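Local coordinates for protein 3-oxo-glucose-6-phosphate:glutamate aminotransferase (Bacillus subtilis subsp. subtilis, PDB 4K2M) that catalyses the reversible pyridoxal phosphate-dependent transamination of 3-dehydro-glucose 6-phosphate with glutamate, giving kanosamine 6-phosphate for antibiotic biosynthesis, at residues A[77-82]-A[418-423]; A[110-115]-A[307-312]; A[227-232]-A[249-254]. All blocks are in the same frame, centred on the assembly; numbering follows the deposited sequence.

Contact 1 of 3, residues A[77-82]-A[418-423]; sequences LITNDE and YPSFTL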
loop_
_atom_site.group_PDB
_atom_site.type_symbol
_atom_site.label_atom_id
_atom_site.label_comp_id
_atom_site.label_asym_id
_atom_site.label_seq_id
_atom_site.Cartn_x
_atom_site.Cartn_y
_atom_site.Cartn_z
ATOM N N LEU A 77 -7.563 -19.522 4.783
ATOM C CA LEU A 77 -6.176 -19.133 5.001
ATOM C C LEU A 77 -6.014 -18.348 6.301
ATOM O O LEU A 77 -4.895 -18.051 6.721
ATOM C CB LEU A 77 -5.639 -18.317 3.823
ATOM C CG LEU A 77 -5.441 -19.107 2.538
ATOM C CD1 LEU A 77 -4.930 -18.201 1.420
ATOM C CD2 LEU A 77 -4.468 -20.244 2.785
ATOM N N ILE A 78 -7.124 -18.005 6.940
ATOM C CA ILE A 78 -7.038 -17.323 8.219
ATOM C C ILE A 78 -7.930 -18.085 9.192
ATOM O O ILE A 78 -9.088 -18.341 8.888
ATOM C CB ILE A 78 -7.401 -15.818 8.104
ATOM C CG1 ILE A 78 -7.165 -15.102 9.438
ATOM C CG2 ILE A 78 -8.840 -15.612 7.618
ATOM C CD1 ILE A 78 -7.551 -13.608 9.417
ATOM N N THR A 79 -7.379 -18.493 10.332
ATOM C CA THR A 79 -8.123 -19.346 11.277
ATOM C C THR A 79 -8.953 -18.526 12.239
ATOM O O THR A 79 -8.750 -17.311 12.361
ATOM C CB THR A 79 -7.172 -20.245 12.089
ATOM O OG1 THR A 79 -6.343 -19.427 12.929
ATOM C CG2 THR A 79 -6.291 -21.061 11.149
ATOM N N ASN A 80 -9.891 -19.172 12.932
ATOM C CA ASN A 80 -10.689 -18.449 13.910
ATOM C C ASN A 80 -9.807 -17.859 15.009
ATOM O O ASN A 80 -10.060 -16.757 15.496
ATOM C CB ASN A 80 -11.775 -19.354 14.521
ATOM C CG ASN A 80 -12.889 -19.688 13.539
ATOM O OD1 ASN A 80 -13.089 -18.992 12.543
ATOM N ND2 ASN A 80 -13.628 -20.762 13.827
ATOM N N ASP A 81 -8.771 -18.590 15.412
ATOM C CA ASP A 81 -7.876 -18.089 16.454
ATOM C C ASP A 81 -7.126 -16.827 16.005
ATOM O O ASP A 81 -6.920 -15.892 16.786
ATOM C CB ASP A 81 -6.898 -19.173 16.917
ATOM C CG ASP A 81 -7.549 -20.193 17.859
ATOM O OD1 ASP A 81 -8.720 -19.990 18.260
ATOM O OD2 ASP A 81 -6.874 -21.189 18.202
ATOM N N GLU A 82 -6.734 -16.790 14.741
ATOM C CA GLU A 82 -6.071 -15.593 14.224
ATOM C C GLU A 82 -7.026 -14.416 14.246
ATOM O O GLU A 82 -6.649 -13.307 14.650
ATOM C CB GLU A 82 -5.550 -15.829 12.803
ATOM C CG GLU A 82 -4.337 -16.739 12.735
ATOM C CD GLU A 82 -3.965 -17.087 11.310
ATOM O OE1 GLU A 82 -4.525 -18.071 10.777
ATOM O OE2 GLU A 82 -3.112 -16.380 10.733
ATOM N N TYR A 418 -2.103 -25.810 1.561
ATOM C CA TYR A 418 -2.046 -24.632 2.415
ATOM C C TYR A 418 -2.245 -25.167 3.823
ATOM O O TYR A 418 -2.710 -26.304 3.984
ATOM C CB TYR A 418 -3.101 -23.586 1.997
ATOM C CG TYR A 418 -4.518 -24.134 1.960
ATOM C CD1 TYR A 418 -5.369 -23.997 3.051
ATOM C CD2 TYR A 418 -4.998 -24.777 0.824
ATOM C CE1 TYR A 418 -6.669 -24.507 3.026
ATOM C CE2 TYR A 418 -6.294 -25.289 0.788
ATOM C CZ TYR A 418 -7.111 -25.155 1.894
ATOM O OH TYR A 418 -8.393 -25.660 1.850
ATOM N N PRO A 419 -1.862 -24.396 4.850
ATOM C CA PRO A 419 -1.808 -25.040 6.180
ATOM C C PRO A 419 -3.136 -25.586 6.713
ATOM O O PRO A 419 -3.111 -26.608 7.413
ATOM C CB PRO A 419 -1.290 -23.927 7.097
ATOM C CG PRO A 419 -0.556 -23.013 6.200
ATOM C CD PRO A 419 -1.280 -23.040 4.868
ATOM N N SER A 420 -4.257 -24.943 6.403
ATOM C CA SER A 420 -5.558 -25.429 6.887
ATOM C C SER A 420 -6.235 -26.455 5.977
ATOM O O SER A 420 -7.399 -26.821 6.195
ATOM C CB SER A 420 -6.514 -24.266 7.168
ATOM O OG SER A 420 -6.102 -23.546 8.313
ATOM N N PHE A 421 -5.511 -26.916 4.966
ATOM C CA PHE A 421 -5.996 -27.964 4.077
ATOM C C PHE A 421 -6.169 -29.234 4.913
ATOM O O PHE A 421 -5.394 -29.478 5.844
ATOM C CB PHE A 421 -4.938 -28.182 3.014
ATOM C CG PHE A 421 -5.370 -29.048 1.857
ATOM C CD1 PHE A 421 -6.580 -28.823 1.204
ATOM C CD2 PHE A 421 -4.513 -30.032 1.376
ATOM C CE1 PHE A 421 -6.949 -29.605 0.097
ATOM C CE2 PHE A 421 -4.864 -30.811 0.264
ATOM C CZ PHE A 421 -6.088 -30.595 -0.368
ATOM N N THR A 422 -7.179 -30.047 4.615
ATOM C CA THR A 422 -7.384 -31.259 5.412
ATOM C C THR A 422 -6.779 -32.454 4.709
ATOM O O THR A 422 -6.656 -32.473 3.483
ATOM C CB THR A 422 -8.874 -31.538 5.723
ATOM O OG1 THR A 422 -9.587 -31.778 4.505
ATOM C CG2 THR A 422 -9.509 -30.371 6.453
ATOM N N LEU A 423 -6.402 -33.467 5.481
ATOM C CA LEU A 423 -5.819 -34.659 4.879
ATOM C C LEU A 423 -6.866 -35.448 4.106
ATOM O O LEU A 423 -6.551 -36.090 3.109
ATOM C CB LEU A 423 -5.175 -35.537 5.939
ATOM C CG LEU A 423 -4.093 -34.860 6.758
ATOM C CD1 LEU A 423 -3.480 -35.877 7.731
ATOM C CD2 LEU A 423 -3.022 -34.274 5.861
#

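Contact 2 of 3, residues A[110-115]-A[307-312]; sequences KVLSTY and ERMKYL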
loop_
_atom_site.group_PDB
_atom_site.type_symbol
_atom_site.label_atom_id
_atom_site.label_comp_id
_atom_site.label_asym_id
_atom_site.label_seq_id
_atom_site.Cartn_x
_atom_site.Cartn_y
_atom_site.Cartn_z
ATOM N N LYS A 110 12.097 -5.210 13.740
ATOM C CA LYS A 110 13.029 -5.841 14.669
ATOM C C LYS A 110 12.837 -7.366 14.785
ATOM O O LYS A 110 13.807 -8.134 14.795
ATOM C CB LYS A 110 12.927 -5.183 16.055
ATOM C CG LYS A 110 13.939 -5.732 17.044
ATOM C CD LYS A 110 15.339 -5.753 16.423
ATOM C CE LYS A 110 16.243 -6.758 17.124
ATOM N NZ LYS A 110 16.282 -6.527 18.596
ATOM N N VAL A 111 11.591 -7.814 14.860
ATOM C CA VAL A 111 11.314 -9.248 14.929
ATOM C C VAL A 111 11.754 -9.965 13.643
ATOM O O VAL A 111 12.323 -11.069 13.672
ATOM C CB VAL A 111 9.812 -9.489 15.191
ATOM C CG1 VAL A 111 9.426 -10.853 14.727
ATOM C CG2 VAL A 111 9.498 -9.330 16.671
ATOM N N LEU A 112 11.502 -9.331 12.506
ATOM C CA LEU A 112 11.959 -9.870 11.229
ATOM C C LEU A 112 13.476 -9.914 11.140
ATOM O O LEU A 112 14.053 -10.860 10.587
ATOM C CB LEU A 112 11.405 -9.027 10.071
ATOM C CG LEU A 112 9.905 -9.197 9.817
ATOM C CD1 LEU A 112 9.453 -8.189 8.752
ATOM C CD2 LEU A 112 9.593 -10.624 9.355
ATOM N N SER A 113 14.125 -8.872 11.655
ATOM C CA SER A 113 15.585 -8.780 11.641
ATOM C C SER A 113 16.186 -9.970 12.374
ATOM O O SER A 113 17.118 -10.611 11.892
ATOM C CB SER A 113 16.027 -7.468 12.296
ATOM O OG SER A 113 17.403 -7.491 12.626
ATOM N N THR A 114 15.618 -10.277 13.531
ATOM C CA THR A 114 16.080 -11.405 14.335
ATOM C C THR A 114 15.802 -12.739 13.650
ATOM O O THR A 114 16.658 -13.635 13.609
ATOM C CB THR A 114 15.425 -11.386 15.711
ATOM O OG1 THR A 114 15.758 -10.156 16.366
ATOM C CG2 THR A 114 15.902 -12.571 16.559
ATOM N N TYR A 115 14.606 -12.865 13.092
ATOM C CA TYR A 115 14.223 -14.095 12.412
ATOM C C TYR A 115 15.085 -14.361 11.187
ATOM O O TYR A 115 15.543 -15.483 10.980
ATOM C CB TYR A 115 12.749 -14.022 12.039
ATOM C CG TYR A 115 12.198 -15.220 11.299
ATOM C CD1 TYR A 115 11.949 -16.423 11.959
ATOM C CD2 TYR A 115 11.881 -15.129 9.945
ATOM C CE1 TYR A 115 11.411 -17.513 11.283
ATOM C CE2 TYR A 115 11.347 -16.212 9.259
ATOM C CZ TYR A 115 11.112 -17.393 9.931
ATOM O OH TYR A 115 10.576 -18.464 9.253
ATOM N N GLU A 307 0.745 -10.495 15.184
ATOM C CA GLU A 307 -0.150 -11.565 15.638
ATOM C C GLU A 307 -0.060 -12.774 14.730
ATOM O O GLU A 307 0.106 -13.903 15.198
ATOM C CB GLU A 307 -1.605 -11.096 15.692
ATOM C CG GLU A 307 -1.899 -10.066 16.756
ATOM C CD GLU A 307 -1.421 -10.492 18.129
ATOM O OE1 GLU A 307 -1.654 -11.661 18.514
ATOM O OE2 GLU A 307 -0.786 -9.661 18.813
ATOM N N ARG A 308 -0.170 -12.559 13.422
ATOM C CA ARG A 308 -0.239 -13.695 12.510
ATOM C C ARG A 308 1.076 -14.446 12.457
ATOM O O ARG A 308 1.092 -15.634 12.150
ATOM C CB ARG A 308 -0.704 -13.258 11.102
ATOM C CG ARG A 308 -2.121 -12.657 11.123
ATOM C CD ARG A 308 -2.741 -12.603 9.731
ATOM N NE ARG A 308 -3.090 -13.950 9.286
ATOM C CZ ARG A 308 -3.497 -14.287 8.068
ATOM N NH1 ARG A 308 -3.623 -13.371 7.105
ATOM N NH2 ARG A 308 -3.800 -15.561 7.825
ATOM N N MET A 309 2.175 -13.765 12.775
ATOM C CA MET A 309 3.490 -14.389 12.733
ATOM C C MET A 309 3.611 -15.495 13.760
ATOM O O MET A 309 4.461 -16.377 13.615
ATOM C CB MET A 309 4.597 -13.354 12.974
ATOM C CG MET A 309 5.962 -13.764 12.437
ATOM S SD MET A 309 7.138 -12.385 12.497
ATOM C CE MET A 309 6.134 -11.254 13.445
ATOM N N LYS A 310 2.772 -15.454 14.793
ATOM C CA LYS A 310 2.824 -16.469 15.846
ATOM C C LYS A 310 2.484 -17.854 15.317
ATOM O O LYS A 310 2.770 -18.862 15.970
ATOM C CB LYS A 310 1.869 -16.100 16.978
ATOM C CG LYS A 310 2.204 -14.772 17.634
ATOM C CD LYS A 310 1.097 -14.359 18.591
ATOM C CE LYS A 310 1.503 -13.104 19.347
ATOM N NZ LYS A 310 0.428 -12.659 20.276
ATOM N N TYR A 311 1.885 -17.892 14.131
ATOM C CA TYR A 311 1.430 -19.133 13.512
ATOM C C TYR A 311 2.406 -19.660 12.454
ATOM O O TYR A 311 2.211 -20.757 11.933
ATOM C CB TYR A 311 0.031 -18.932 12.885
ATOM C CG TYR A 311 -1.051 -18.605 13.894
ATOM C CD1 TYR A 311 -1.967 -19.567 14.309
ATOM C CD2 TYR A 311 -1.150 -17.329 14.436
ATOM C CE1 TYR A 311 -2.958 -19.256 15.253
ATOM C CE2 TYR A 311 -2.132 -17.012 15.375
ATOM C CZ TYR A 311 -3.024 -17.973 15.778
ATOM O OH TYR A 311 -3.978 -17.611 16.709
ATOM N N LEU A 312 3.462 -18.907 12.151
ATOM C CA LEU A 312 4.322 -19.222 10.997
ATOM C C LEU A 312 5.087 -20.553 11.063
ATOM O O LEU A 312 5.051 -21.341 10.119
ATOM C CB LEU A 312 5.292 -18.065 10.702
ATOM C CG LEU A 312 6.294 -18.272 9.566
ATOM C CD1 LEU A 312 5.562 -18.598 8.256
ATOM C CD2 LEU A 312 7.186 -17.022 9.410
#

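Contact 3 of 3, residues A[227-232]-A[249-254]; sequences QGIGLT and KNFGVC. With O1G (3-deoxy-3-[(E)-({3-hydroxy-2-methyl-5-[(phosphonooxy)methyl]pyridin-4-yl}methylidene)amino]-6-O-phosphono-alpha-D-gluco pyranose), chain C.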
loop_
_atom_site.group_PDB
_atom_site.type_symbol
_atom_site.label_atom_id
_atom_site.label_comp_id
_atom_site.label_asym_id
_atom_site.label_seq_id
_atom_site.Cartn_x
_atom_site.Cartn_y
_atom_site.Cartn_z
ATOM N N GLN A 227 7.897 -15.631 -1.979
ATOM C CA GLN A 227 7.196 -16.887 -1.665
ATOM C C GLN A 227 8.016 -17.808 -0.758
ATOM O O GLN A 227 7.645 -18.956 -0.550
ATOM C CB GLN A 227 6.876 -17.649 -2.955
ATOM C CG GLN A 227 5.808 -16.969 -3.811
ATOM C CD GLN A 227 5.518 -17.731 -5.098
ATOM O OE1 GLN A 227 5.996 -18.850 -5.291
ATOM N NE2 GLN A 227 4.738 -17.122 -5.987
ATOM N N GLY A 228 9.132 -17.309 -0.235
ATOM C CA GLY A 228 10.103 -18.175 0.419
ATOM C C GLY A 228 10.379 -17.956 1.904
ATOM O O GLY A 228 11.392 -18.461 2.413
ATOM N N ILE A 229 9.519 -17.237 2.615
ATOM C CA ILE A 229 9.779 -17.047 4.050
ATOM C C ILE A 229 9.876 -18.389 4.784
ATOM O O ILE A 229 9.034 -19.274 4.592
ATOM C CB ILE A 229 8.772 -16.110 4.737
ATOM C CG1 ILE A 229 9.314 -15.697 6.113
ATOM C CG2 ILE A 229 7.382 -16.758 4.851
ATOM C CD1 ILE A 229 8.576 -14.547 6.773
ATOM N N GLY A 230 10.924 -18.531 5.601
ATOM C CA GLY A 230 11.175 -19.755 6.363
ATOM C C GLY A 230 12.357 -20.543 5.798
ATOM O O GLY A 230 12.870 -21.465 6.434
ATOM N N LEU A 231 12.805 -20.206 4.586
ATOM C CA LEU A 231 13.938 -20.923 3.992
ATOM C C LEU A 231 15.200 -20.754 4.831
ATOM O O LEU A 231 15.565 -19.647 5.213
ATOM C CB LEU A 231 14.216 -20.466 2.551
ATOM C CG LEU A 231 13.258 -20.961 1.462
ATOM C CD1 LEU A 231 13.541 -20.216 0.158
ATOM C CD2 LEU A 231 13.456 -22.443 1.243
ATOM N N THR A 232 15.847 -21.868 5.151
ATOM C CA THR A 232 17.110 -21.839 5.872
ATOM C C THR A 232 18.164 -21.091 5.056
ATOM O O THR A 232 18.285 -21.286 3.834
ATOM C CB THR A 232 17.577 -23.265 6.155
ATOM O OG1 THR A 232 16.706 -23.840 7.136
ATOM C CG2 THR A 232 19.018 -23.289 6.671
ATOM N N LYS A 249 0.426 -15.564 1.212
ATOM C CA LYS A 249 1.792 -16.077 1.411
ATOM C C LYS A 249 1.884 -16.991 2.642
ATOM O O LYS A 249 0.952 -17.075 3.448
ATOM C CB LYS A 249 2.810 -14.926 1.510
ATOM C CG LYS A 249 2.879 -14.020 0.261
ATOM C CD LYS A 249 3.262 -14.796 -0.995
ATOM C CE LYS A 249 3.099 -13.907 -2.222
ATOM N NZ LYS A 249 1.633 -13.678 -2.486
ATOM N N ASN A 250 3.013 -17.682 2.792
ATOM C CA ASN A 250 3.177 -18.585 3.940
ATOM C C ASN A 250 2.987 -17.855 5.265
ATOM O O ASN A 250 2.520 -18.430 6.251
ATOM C CB ASN A 250 4.563 -19.241 3.902
ATOM C CG ASN A 250 4.650 -20.359 2.882
ATOM O OD1 ASN A 250 3.960 -20.340 1.864
ATOM N ND2 ASN A 250 5.502 -21.350 3.153
ATOM N N PHE A 251 3.391 -16.588 5.279
ATOM C CA PHE A 251 3.084 -15.674 6.369
ATOM C C PHE A 251 2.567 -14.400 5.702
ATOM O O PHE A 251 3.245 -13.828 4.844
ATOM C CB PHE A 251 4.344 -15.339 7.177
ATOM C CG PHE A 251 4.217 -14.068 7.976
ATOM C CD1 PHE A 251 3.104 -13.845 8.768
ATOM C CD2 PHE A 251 5.204 -13.090 7.917
ATOM C CE1 PHE A 251 2.962 -12.673 9.494
ATOM C CE2 PHE A 251 5.084 -11.921 8.641
ATOM C CZ PHE A 251 3.947 -11.707 9.436
ATOM N N GLY A 252 1.368 -13.967 6.081
ATOM C CA GLY A 252 0.826 -12.737 5.544
ATOM C C GLY A 252 0.098 -11.915 6.583
ATOM O O GLY A 252 -0.131 -12.381 7.697
ATOM N N VAL A 253 -0.231 -10.678 6.215
ATOM C CA VAL A 253 -1.008 -9.795 7.070
ATOM C C VAL A 253 -2.435 -9.727 6.517
ATOM O O VAL A 253 -2.906 -10.687 5.896
ATOM C CB VAL A 253 -0.343 -8.396 7.207
ATOM C CG1 VAL A 253 1.004 -8.535 7.947
ATOM C CG2 VAL A 253 -0.129 -7.746 5.830
ATOM N N CYS A 254 -3.147 -8.631 6.767
ATOM C CA CYS A 254 -4.512 -8.501 6.259
ATOM C C CYS A 254 -4.628 -7.325 5.298
ATOM O O CYS A 254 -5.496 -6.446 5.439
ATOM C CB CYS A 254 -5.519 -8.343 7.399
ATOM S SG CYS A 254 -5.566 -9.796 8.486
HETATM P P O1G C . 3.207 -8.568 -3.561
HETATM C C3A O1G C . 5.341 -13.391 -5.998
HETATM O O3 O1G C . 4.621 -14.538 -5.972
HETATM C C1 O1G C . -0.913 -14.321 -6.737
HETATM N "N1'" O1G C . 7.360 -12.209 -6.349
HETATM C C2 O1G C . 0.612 -14.234 -6.641
HETATM O O2 O1G C . 1.025 -15.632 -6.468
HETATM C C9A O1G C . 6.696 -13.376 -6.345
HETATM C C2A O1G C . 7.467 -14.633 -6.709
HETATM C C3 O1G C . 1.109 -13.352 -5.483
HETATM N "N3'" O1G C . 2.552 -13.188 -5.738
HETATM O O1 O1G C . -1.473 -15.091 -5.663
HETATM C C4 O1G C . 0.350 -12.012 -5.405
HETATM O O4 O1G C . 0.618 -11.609 -4.047
HETATM C C4A O1G C . 4.689 -12.217 -5.665
HETATM C C4B O1G C . 3.252 -12.201 -5.321
HETATM C C5 O1G C . -1.148 -12.309 -5.462
HETATM O O5 O1G C . -1.494 -13.012 -6.662
HETATM C C5A O1G C . 5.400 -11.020 -5.682
HETATM C C5T O1G C . 4.847 -9.624 -5.352
HETATM C C6 O1G C . -2.006 -11.083 -5.597
HETATM C C6A O1G C . 6.740 -11.049 -6.036
HETATM O OP1 O1G C . 3.542 -7.278 -4.278
HETATM O OP2 O1G C . 3.340 -8.464 -2.078
HETATM O OP3 O1G C . 1.885 -9.185 -4.073
HETATM O OP4 O1G C . 4.411 -9.602 -3.973
HETATM O O6 O1G C . -3.355 -11.282 -5.403
HETATM P "P'" O1G C . -4.266 -10.138 -4.735
HETATM O OP6 O1G C . -3.718 -9.945 -3.337
HETATM O OP7 O1G C . -4.192 -8.897 -5.595
HETATM O OP8 O1G C . -5.652 -10.789 -4.752
#

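Contact 1 of 3, residues A[77-82]-A[418-423]
Tyr418 meets Leu77 through its CB and the near part of its ring. Leu77 CD2 lies 3.7 Å from Tyr418 CB and 3.9 Å from Tyr418 CD1, approaching the aromatic group obliquely, and the two side chains run nearly perpendicular to each other. With CG of Tyr418 set between the backbone N and the carbonyl carbon (chi1 55°), the ring has Phe421 CB over its centre, 3.8 Å above the plane of the Tyr418 ring. Tyr418 also opens a type I turn that runs through Pro419 and Ser420 and is closed by the bond from Phe421 N to Tyr418 O. Pro419 faces helix 312-329, where it packs on Asn315 and Arg319. At Ser420 the second touch is made: its OG is 3.8 Å from the methyl CG2 of Thr79, a van der Waals contact without a hydrogen bond, while Ser420 O accepts from Arg76. Thr79 is held from its own side. Its N donates to Glu82 OE1 (2.9 Å), reaching that oxygen from above the carboxylate plane, and Glu82 N returns a bond to Thr79 OG1 at 3.2 Å. Phe421, which ends the turn, packs on Gln426 and Val429. The lead-in to helix 80-93, with the capping box of Thr79 and Glu82, therefore packs on the type I turn that precedes helix 423-441, whose N-cap is Thr422.

Contact 2 of 3, residues A[110-115]-A[307-312]
Met309 reaches across to Val111 in an apolar contact of the aspartate aminotransferase fold, between helix 103-116 and the 3-10 turn 309-311, together with Leu312 at the start of helix 312-329. Val111 CG1 touches both the sulfur and the methyl of the methionine, 3.5 Å from Met309 SD and 3.6 Å from Met309 CE, and the two side chains lie antiparallel, each passing the other's end. The methionine chain is extended to SD, then takes a nearly eclipsed last torsion (chi3 9°), an unusual value that folds CE back toward CB yet leaves it beside the valine methyl. Leu112 CD2 adds a looser approach to the same sulfur. One helical turn on, Leu312 CD2 lies against the phenol end of Tyr115, 3.7 Å from Tyr115 OH and 4.0 Å from Tyr115 CZ, coming in obliquely to the ring.

In the next shell Ile38 packs on both Val111 and Met309, and Val39 on Tyr115. Leu112 rests on Val121 of strand 120-124, an outermost strand in the main sheet of this chain. Lys12 makes a cation-pi interaction with the Tyr115 ring and also donates to Tyr115 O. The 3-10 turn is held by backbone bonds such as Leu312 N to Met309 O, and Lys310 NZ forms a salt bridge with Glu307 OE1 (2.9 Å), meeting that oxygen on the syn side, 28° out of the carboxylate plane.

Contact 3 of 3, residues A[227-232]-A[249-254]
Ile229 presents two branches to the 249-254 segment. Its CD1 comes to the edge of the Phe251 ring, near the ring plane, 3.8 Å from Phe251 CD2, while its CG2 lies 3.9 Å from Asn250 CB, the isoleucine and asparagine side chains pointing opposite ways as they pass. With CG1 anti to the backbone N (chi1 -166°), the longer branch extends toward the phenylalanine. The amide of Asn250 is turned to other partners: OD1 bonds to His351 and ND2 to Val349 O.

Gln227 and Lys249 touch loosely, 4.4 Å between Gln227 CG and Lys249 CD, and both end at the external aldimine O1G. Gln227 NE2 donates to the cofactor oxygen O3 at 2.6 Å, its amide fixed at the other end by Tyr201 N on OE1. Lys249, the cofactor-attachment lysine, is not attached to the cofactor in this complex, as expected for an external aldimine; its chain bends at chi2 and chi4 and carries NZ to within 2.8 Å of the sugar oxygen O4, with Asn246 OD1 as a second partner.

The contact joins the loops after strands 220-224 and 240-244, adjacent parallel strands of the main sheet, and packs against helices 103-116 and 312-329, whose Tyr115 and Leu312 meet Ile229.

From the N terminus, residues 77-82 come first and meet 418-423 near the far end of the chain, so contact 1 closes a loop that encloses the other two. Helix 103-116 then supplies the first half of contact 2, which is closed at 307-312, and contact 3, between loops 227-232 and 249-254, is nested inside it. No loops cross. Arg308 bridges the three regions: its NE forms a salt bridge with Glu82 of contact 1, and its NH1 makes a probable hydrogen bond to Val253 O of contact 3. Together the three contacts tie the start of helix 80-93 and the entry to helix 423-441, through helix 103-116 and the 299-312 region, to the cofactor loops.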